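Side-chain contacts in fumarase E (Shigella flexneri 2a str. 2457T, PDB 3C8G), which probably catalyses the hydration of fumarate to malate, as a homodimeric member of the MtlR/FumE family: residues 9-12 with 13-17; 62-65 with 66-70; 91-94 with 95-98; 114-117 with 118-122. All coordinates share one frame; numbering follows the deposited sequence.

Interaction 1. Residues 9-12 with 13-17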
# COMPACT_ATOMS: atom_id res chain seq x y z
N GLU B 9 -25.09 6.19 9.56
CA GLU B 9 -25.39 5.15 10.55
C GLU B 9 -26.84 4.69 10.47
O GLU B 9 -27.15 3.58 10.89
CB GLU B 9 -25.07 5.61 11.98
CG GLU B 9 -25.74 6.93 12.38
CD GLU B 9 -25.08 7.64 13.57
OE1 GLU B 9 -23.96 7.24 13.98
OE2 GLU B 9 -25.69 8.60 14.10
N ASP B 10 -27.70 5.56 9.95
CA ASP B 10 -29.12 5.25 9.77
C ASP B 10 -29.32 4.43 8.50
O ASP B 10 -30.17 3.53 8.44
CB ASP B 10 -29.97 6.53 9.75
CG ASP B 10 -31.39 6.30 10.27
OD1 ASP B 10 -32.06 5.36 9.77
OD2 ASP B 10 -31.83 7.06 11.16
N ASP B 11 -28.53 4.75 7.49
CA ASP B 11 -28.47 3.96 6.27
C ASP B 11 -27.71 2.62 6.48
O ASP B 11 -27.91 1.65 5.74
CB ASP B 11 -27.89 4.80 5.12
CG ASP B 11 -27.44 3.96 3.93
OD1 ASP B 11 -26.22 3.75 3.79
OD2 ASP B 11 -28.31 3.50 3.15
N VAL B 12 -26.85 2.54 7.49
CA VAL B 12 -26.10 1.32 7.76
C VAL B 12 -26.97 0.30 8.50
O VAL B 12 -26.89 -0.90 8.24
CB VAL B 12 -24.79 1.64 8.49
CG1 VAL B 12 -24.23 0.41 9.23
CG2 VAL B 12 -23.77 2.19 7.51
N LEU B 13 -27.80 0.81 9.40
CA LEU B 13 -28.77 0.00 10.14
C LEU B 13 -29.87 -0.56 9.25
O LEU B 13 -30.31 -1.69 9.46
CB LEU B 13 -29.39 0.81 11.29
CG LEU B 13 -28.79 0.77 12.71
CD1 LEU B 13 -29.44 -0.30 13.64
CD2 LEU B 13 -27.27 0.60 12.65
N GLU B 14 -30.33 0.22 8.27
CA GLU B 14 -31.40 -0.25 7.36
C GLU B 14 -30.87 -1.42 6.54
O GLU B 14 -31.50 -2.49 6.48
CB GLU B 14 -31.96 0.88 6.45
CG GLU B 14 -32.60 0.38 5.12
CD GLU B 14 -33.82 1.20 4.61
OE1 GLU B 14 -34.29 2.14 5.31
OE2 GLU B 14 -34.33 0.89 3.51
N GLN B 15 -29.70 -1.22 5.94
CA GLN B 15 -29.06 -2.24 5.14
C GLN B 15 -28.84 -3.52 5.93
O GLN B 15 -29.20 -4.59 5.46
CB GLN B 15 -27.75 -1.72 4.58
CG GLN B 15 -27.88 -0.92 3.31
CD GLN B 15 -26.55 -0.36 2.84
OE1 GLN B 15 -25.60 -1.09 2.57
NE2 GLN B 15 -26.49 0.96 2.75
N LEU B 16 -28.27 -3.43 7.14
CA LEU B 16 -27.96 -4.62 7.92
C LEU B 16 -29.19 -5.28 8.47
O LEU B 16 -29.26 -6.50 8.51
CB LEU B 16 -27.00 -4.33 9.06
CG LEU B 16 -25.55 -4.09 8.64
CD1 LEU B 16 -24.88 -3.36 9.78
CD2 LEU B 16 -24.79 -5.39 8.25
N ASP B 17 -30.18 -4.50 8.88
CA ASP B 17 -31.39 -5.11 9.37
C ASP B 17 -32.13 -5.80 8.21
O ASP B 17 -32.80 -6.81 8.42
CB ASP B 17 -32.28 -4.12 10.15
CG ASP B 17 -33.26 -4.84 11.13
OD1 ASP B 17 -32.81 -5.29 12.21
OD2 ASP B 17 -34.49 -4.95 10.81
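Asp11 and Gln15, one helical turn apart, are joined through their side chains: Gln15 NE2 donates to Asp11 OD2 at 3.2 Å with an N-H...O angle of 151°. The carboxylate oxygen is met on its syn side, by a donor tilted 33° from the carboxylate plane, whereas the oxygen lies almost exactly in the plane of the Gln15 amide. The carboxylate and amide planes are 62° apart. Gln15 CG lies beside its own backbone N, anti to the carbonyl carbon, and from there the chain runs extended, its CB and CG passing the carbonyl oxygen of Asp11; Gln15 CG lies 3.5 Å from Asp11 O. This is a side-chain bridge with i to i+4 spacing on the amphipathic helix 9-17. Val12 and Leu16 hold the same spacing on its buried side, lying alongside each other and pointing the same way, with Val12 CG1 3.9 Å from Leu16 CD1. Beneath both pairs the main chain keeps its helical bonds, among them Leu16 N to Val12 O at 3.1 Å and Leu13 N to Glu9 O at 3.2 Å. Further out, Val12 and Gln15 rest on Ile32 of helix 29-40, while Leu16 packs on Ala29 of the same helix and on Thr160 and Val163 of helix 158-166, and the Gln15 carbonyl accepts a bond from Gln19 NE2.

Interaction 2. Residues 62-65 with 66-70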
# COMPACT_ATOMS: atom_id res chain seq x y z
N ALA B 62 -7.74 5.01 -5.82
CA ALA B 62 -8.67 4.89 -6.94
C ALA B 62 -9.42 3.58 -6.84
O ALA B 62 -8.91 2.62 -6.25
CB ALA B 62 -7.92 4.98 -8.27
N GLN B 63 -10.64 3.53 -7.38
CA GLN B 63 -11.34 2.26 -7.42
C GLN B 63 -10.43 1.21 -8.07
O GLN B 63 -9.77 1.50 -9.07
CB GLN B 63 -12.67 2.33 -8.17
CG GLN B 63 -13.38 0.94 -8.21
CD GLN B 63 -14.13 0.70 -9.52
OE1 GLN B 63 -15.18 1.31 -9.76
NE2 GLN B 63 -13.60 -0.19 -10.37
N SER B 64 -10.37 0.04 -7.44
CA SER B 64 -9.61 -1.12 -7.93
C SER B 64 -8.11 -0.97 -7.80
O SER B 64 -7.37 -1.86 -8.22
CB SER B 64 -10.00 -1.48 -9.37
OG SER B 64 -11.39 -1.76 -9.45
N GLY B 65 -7.66 0.13 -7.19
CA GLY B 65 -6.25 0.36 -6.92
C GLY B 65 -5.62 -0.54 -5.86
O GLY B 65 -6.27 -1.46 -5.37
N PRO B 66 -4.35 -0.27 -5.50
CA PRO B 66 -3.57 -1.07 -4.55
C PRO B 66 -4.08 -1.05 -3.10
O PRO B 66 -3.54 -1.74 -2.25
CB PRO B 66 -2.18 -0.42 -4.62
CG PRO B 66 -2.46 0.98 -5.01
CD PRO B 66 -3.57 0.88 -6.00
N LEU B 67 -5.10 -0.25 -2.83
CA LEU B 67 -5.71 -0.16 -1.51
C LEU B 67 -7.25 -0.34 -1.53
O LEU B 67 -7.93 -0.04 -0.55
CB LEU B 67 -5.32 1.17 -0.86
CG LEU B 67 -3.89 1.31 -0.36
CD1 LEU B 67 -3.49 2.77 -0.41
CD2 LEU B 67 -3.74 0.76 1.06
N ASP B 68 -7.80 -0.83 -2.65
CA ASP B 68 -9.22 -1.20 -2.74
C ASP B 68 -9.32 -2.69 -2.33
O ASP B 68 -9.83 -3.54 -3.07
CB ASP B 68 -9.76 -0.96 -4.16
CG ASP B 68 -11.29 -0.75 -4.21
OD1 ASP B 68 -12.01 -0.98 -3.20
OD2 ASP B 68 -11.78 -0.35 -5.30
N ASP B 69 -8.80 -2.99 -1.14
CA ASP B 69 -8.78 -4.33 -0.59
C ASP B 69 -8.73 -4.17 0.93
O ASP B 69 -7.75 -3.67 1.47
CB ASP B 69 -7.55 -5.07 -1.10
CG ASP B 69 -7.40 -6.48 -0.52
OD1 ASP B 69 -7.58 -7.45 -1.29
OD2 ASP B 69 -7.05 -6.63 0.67
N ILE B 70 -9.80 -4.57 1.63
CA ILE B 70 -9.87 -4.33 3.07
C ILE B 70 -8.63 -4.78 3.85
O ILE B 70 -8.23 -4.13 4.79
CB ILE B 70 -11.19 -4.85 3.72
CG1 ILE B 70 -11.51 -4.05 4.98
CG2 ILE B 70 -11.15 -6.35 3.98
CD1 ILE B 70 -12.99 -4.09 5.38
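Asp68 folds its side chain back onto the backbone of Ser64, bracing two successive beta turns: a type II turn from Ala62 to Gly65 and a type I turn from Gly65 to Asp68. Its CB, at the end of the second turn, lies 3.5 Å from Ser64 N and 3.7 Å from Gly65 O. CG stands anti to the Asp68 backbone N (chi1 -156°), which aims the carboxylate at the first turn. From there the two oxygens part. OD1 makes a salt bridge with Arg38 NE of helix 29-40, so the loop is tied to a neighbouring helix and the negative charge has a partner of opposite sign. OD2 takes the Ser64 amide at 2.6 Å along a nearly straight line, 174° at the hydrogen, using its anti lone pair. The same oxygen lies beside the Gln63 side chain, 3.6 Å from Gln63 CG, with the Gln63 amide plane turned 51° from the carboxylate. With both oxygens engaged, the rotation of the Asp68 carboxylate should be well fixed. The second turn is closed by Asp68 N donating to Gly65 O at 3.2 Å, and just beyond it Asp69 is the N-cap of helix 70-79, its OD2 accepting from Val72 N. At the outer corner of the first turn, Gln63 NE2 gives a hydrogen to Ser64 OG at 2.9 Å, the hydroxyl oxygen lying close to the Gln63 amide plane.

Interaction 3. Residues 91-94 with 95-98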
# COMPACT_ATOMS: atom_id res chain seq x y z
N ILE B 91 -11.83 -5.97 12.91
CA ILE B 91 -12.15 -5.80 11.49
C ILE B 91 -11.49 -6.90 10.70
O ILE B 91 -12.08 -7.47 9.80
CB ILE B 91 -11.72 -4.45 10.95
CG1 ILE B 91 -12.36 -3.34 11.78
CG2 ILE B 91 -12.14 -4.35 9.51
CD1 ILE B 91 -12.03 -1.94 11.31
N THR B 92 -10.27 -7.24 11.08
CA THR B 92 -9.61 -8.43 10.55
C THR B 92 -10.52 -9.65 10.72
O THR B 92 -10.77 -10.37 9.76
CB THR B 92 -8.24 -8.62 11.21
OG1 THR B 92 -7.43 -7.50 10.83
CG2 THR B 92 -7.55 -9.88 10.72
N HIS B 93 -11.06 -9.86 11.92
CA HIS B 93 -11.94 -11.01 12.12
C HIS B 93 -13.14 -10.97 11.19
O HIS B 93 -13.49 -11.99 10.62
CB HIS B 93 -12.34 -11.18 13.58
CG HIS B 93 -11.23 -11.69 14.45
ND1 HIS B 93 -10.30 -12.61 14.02
CD2 HIS B 93 -10.91 -11.41 15.74
CE1 HIS B 93 -9.45 -12.87 15.00
NE2 HIS B 93 -9.81 -12.17 16.06
N PHE B 94 -13.76 -9.81 11.02
CA PHE B 94 -14.90 -9.73 10.09
C PHE B 94 -14.45 -10.07 8.68
O PHE B 94 -15.23 -10.59 7.90
CB PHE B 94 -15.56 -8.33 10.07
CG PHE B 94 -16.73 -8.19 11.01
CD1 PHE B 94 -16.52 -7.95 12.38
CD2 PHE B 94 -18.02 -8.27 10.53
CE1 PHE B 94 -17.56 -7.82 13.24
CE2 PHE B 94 -19.09 -8.11 11.40
CZ PHE B 94 -18.86 -7.89 12.75
N SER B 95 -13.19 -9.78 8.36
CA SER B 95 -12.71 -10.00 6.99
C SER B 95 -12.37 -11.47 6.78
O SER B 95 -12.76 -12.09 5.78
CB SER B 95 -11.52 -9.11 6.64
OG SER B 95 -11.25 -9.20 5.25
N GLN B 96 -11.66 -12.03 7.74
CA GLN B 96 -11.37 -13.45 7.70
C GLN B 96 -12.62 -14.33 7.61
O GLN B 96 -12.65 -15.28 6.81
CB GLN B 96 -10.55 -13.83 8.91
CG GLN B 96 -9.29 -12.98 9.07
CD GLN B 96 -8.43 -13.50 10.20
OE1 GLN B 96 -8.94 -13.92 11.24
NE2 GLN B 96 -7.11 -13.50 9.99
N TYR B 97 -13.66 -14.00 8.37
CA TYR B 97 -14.94 -14.72 8.32
C TYR B 97 -15.75 -14.54 7.00
O TYR B 97 -16.36 -15.50 6.51
CB TYR B 97 -15.80 -14.40 9.55
CG TYR B 97 -16.90 -15.41 9.84
CD1 TYR B 97 -18.04 -15.04 10.54
CD2 TYR B 97 -16.81 -16.73 9.38
CE1 TYR B 97 -19.07 -15.95 10.79
CE2 TYR B 97 -17.81 -17.65 9.64
CZ TYR B 97 -18.95 -17.26 10.34
OH TYR B 97 -19.96 -18.18 10.61
N TRP B 98 -15.76 -13.33 6.43
CA TRP B 98 -16.41 -13.14 5.13
C TRP B 98 -15.70 -14.00 4.08
O TRP B 98 -16.35 -14.66 3.26
CB TRP B 98 -16.48 -11.66 4.70
CG TRP B 98 -16.70 -11.50 3.20
CD1 TRP B 98 -15.84 -10.94 2.30
CD2 TRP B 98 -17.85 -11.94 2.44
NE1 TRP B 98 -16.37 -11.01 1.03
CE2 TRP B 98 -17.60 -11.62 1.08
CE3 TRP B 98 -19.07 -12.56 2.78
CZ2 TRP B 98 -18.52 -11.89 0.05
CZ3 TRP B 98 -19.99 -12.85 1.75
CH2 TRP B 98 -19.70 -12.51 0.40
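Gln96 lays its side chain back along the helix between Thr92 and His93, its amide end meeting a methyl group of one and a ring of the other. Toward His93 the two side chains run side by side and point the same way. Gln96 OE1 sits at the edge of the imidazole, in its plane, and receives a long, weak hydrogen bond from His93 ND1 at 3.4 Å; the amide itself is twisted 53° from the ring. Toward Thr92 the contact is with carbon: Thr92 CG2 is 3.7 Å from Gln96 NE2 and 3.8 Å from Gln96 CD. The methyl faces Gln96 because it stands anti to the Thr92 backbone N, while OG1 lies on the N side and bonds to Tyr88 O, a turn earlier. Gln96 CG, tucked beside its own backbone N (chi1 -54°), comes as near as 3.1 Å to Thr92 O. Thr92 O accepts the backbone Gln96 N at 2.8 Å, with an N-H...O angle of 175°. The other side of this segment faces the protein interior: Ser95 OG bonds to Asp71 OD1 of helix 70-79, Phe94 meets Phe118 edge-to-face, and the Trp98 ring meets those of Phe23 and His30. Polar side chains at 92, 93 and 96 along one face and aromatic ones at 94, 97 and 98 turned inward are characteristic of an amphipathic helix, here the long helix 85-103 of this all-helical fold.

Interaction 4. Residues 114-117 with 118-122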
# COMPACT_ATOMS: atom_id res chain seq x y z
N ILE B 114 -19.95 -22.19 14.78
CA ILE B 114 -18.85 -21.47 14.15
C ILE B 114 -19.05 -19.96 14.28
O ILE B 114 -18.09 -19.25 14.54
CB ILE B 114 -18.59 -21.97 12.72
CG1 ILE B 114 -17.50 -21.17 12.05
CG2 ILE B 114 -19.91 -21.94 11.89
CD1 ILE B 114 -16.82 -21.92 10.92
N THR B 115 -20.27 -19.45 14.15
CA THR B 115 -20.44 -18.01 14.21
C THR B 115 -20.43 -17.49 15.67
O THR B 115 -20.04 -16.34 15.97
CB THR B 115 -21.65 -17.46 13.38
OG1 THR B 115 -22.62 -16.89 14.25
CG2 THR B 115 -22.29 -18.52 12.52
N TRP B 116 -20.79 -18.38 16.59
CA TRP B 116 -20.66 -18.07 18.00
C TRP B 116 -19.15 -17.96 18.31
O TRP B 116 -18.71 -17.01 18.96
CB TRP B 116 -21.38 -19.11 18.90
CG TRP B 116 -21.02 -18.91 20.34
CD1 TRP B 116 -20.06 -19.59 21.07
CD2 TRP B 116 -21.53 -17.89 21.20
NE1 TRP B 116 -19.97 -19.06 22.33
CE2 TRP B 116 -20.86 -18.03 22.45
CE3 TRP B 116 -22.50 -16.89 21.05
CZ2 TRP B 116 -21.14 -17.19 23.54
CZ3 TRP B 116 -22.76 -16.05 22.12
CH2 TRP B 116 -22.09 -16.21 23.35
N ASP B 117 -18.37 -18.91 17.81
CA ASP B 117 -16.91 -18.81 17.98
C ASP B 117 -16.37 -17.49 17.47
O ASP B 117 -15.51 -16.87 18.12
CB ASP B 117 -16.18 -19.96 17.29
CG ASP B 117 -16.33 -21.26 18.05
OD1 ASP B 117 -16.95 -21.28 19.15
OD2 ASP B 117 -15.82 -22.28 17.54
N PHE B 118 -16.91 -17.05 16.34
CA PHE B 118 -16.48 -15.80 15.78
C PHE B 118 -16.89 -14.66 16.70
O PHE B 118 -16.04 -13.81 17.03
CB PHE B 118 -17.01 -15.67 14.36
CG PHE B 118 -17.08 -14.27 13.84
CD1 PHE B 118 -18.28 -13.60 13.83
CD2 PHE B 118 -15.96 -13.66 13.30
CE1 PHE B 118 -18.37 -12.31 13.31
CE2 PHE B 118 -16.01 -12.37 12.78
CZ PHE B 118 -17.22 -11.69 12.80
N ILE B 119 -18.15 -14.65 17.18
CA ILE B 119 -18.56 -13.51 17.99
C ILE B 119 -17.90 -13.43 19.37
O ILE B 119 -17.85 -12.37 19.96
CB ILE B 119 -20.05 -13.33 18.10
CG1 ILE B 119 -20.66 -14.37 19.03
CG2 ILE B 119 -20.72 -13.24 16.67
CD1 ILE B 119 -22.15 -14.39 18.95
N SER B 120 -17.36 -14.55 19.86
CA SER B 120 -16.60 -14.58 21.11
C SER B 120 -15.24 -13.88 21.02
O SER B 120 -14.67 -13.48 22.02
CB SER B 120 -16.40 -16.02 21.57
OG SER B 120 -17.57 -16.76 21.28
N ASN B 121 -14.72 -13.73 19.81
CA ASN B 121 -13.47 -13.00 19.62
C ASN B 121 -13.65 -11.63 18.96
O ASN B 121 -12.68 -11.10 18.43
CB ASN B 121 -12.54 -13.83 18.75
CG ASN B 121 -12.15 -15.11 19.42
OD1 ASN B 121 -11.81 -15.13 20.61
ND2 ASN B 121 -12.24 -16.21 18.68
N VAL B 122 -14.88 -11.10 18.97
CA VAL B 122 -15.12 -9.72 18.55
C VAL B 122 -15.19 -8.90 19.82
O VAL B 122 -16.10 -9.11 20.65
CB VAL B 122 -16.42 -9.61 17.73
CG1 VAL B 122 -16.87 -8.13 17.55
CG2 VAL B 122 -16.31 -10.34 16.38
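Residues 114-120 run along the short helix 113-120, where Ile119 N reaches Thr115 O at 2.8 Å and Ser120 N reaches Trp116 O at 2.9 Å. The Trp116 carbonyl is gripped twice, since Ser120 OG also donates to it at 2.6 Å, from above the carbonyl plane. The torsion that sets OG beside the Ser120 backbone N (chi1 -37°) turns it back toward that carbonyl. The same hydroxyl oxygen lies over one face of the Trp116 indole, 3.5 Å above the plane and displaced toward the rim. The Ile119 and Trp116 side chains cross at about a right angle, Ile119 CD1 lying 3.3 Å from Trp116 CE3. On another side of the helix Phe118 presents its ring edge to Thr115 O, with CD1 3.9 Å from that oxygen, and Val122 CG2 rests over one face of the ring. Phe118 packs further on Leu159 of helix 158-166, and Trp116 meets Phe140 edge-to-face. A serine hydroxyl bonded to the carbonyl four residues back is a familiar helix motif, found here on the short helix 113-120.

In the fold
Interactions 1 and 3 lie wholly on helices and interaction 4 on helix 113-120 and the loop that follows it, whereas interaction 2 is a loop of turns leading into helix 70-79. Interaction 3 is the buried one, its centre about 7 Å from the centre of the chain; interaction 2 is a surface contact and interactions 1 and 4 are partly buried. Interactions 3 and 4 touch directly, Tyr97 CD1 lying 3.5 Å from Phe118 CG, and so join helices 85-103 and 113-120. Interaction 2 reaches interaction 3 through Ile70, which packs on Ser95. Interaction 1 touches none of the others. Carboxylates dominate the side-chain bonding of interactions 1 and 2, and aromatic rings the packing around interactions 3 and 4.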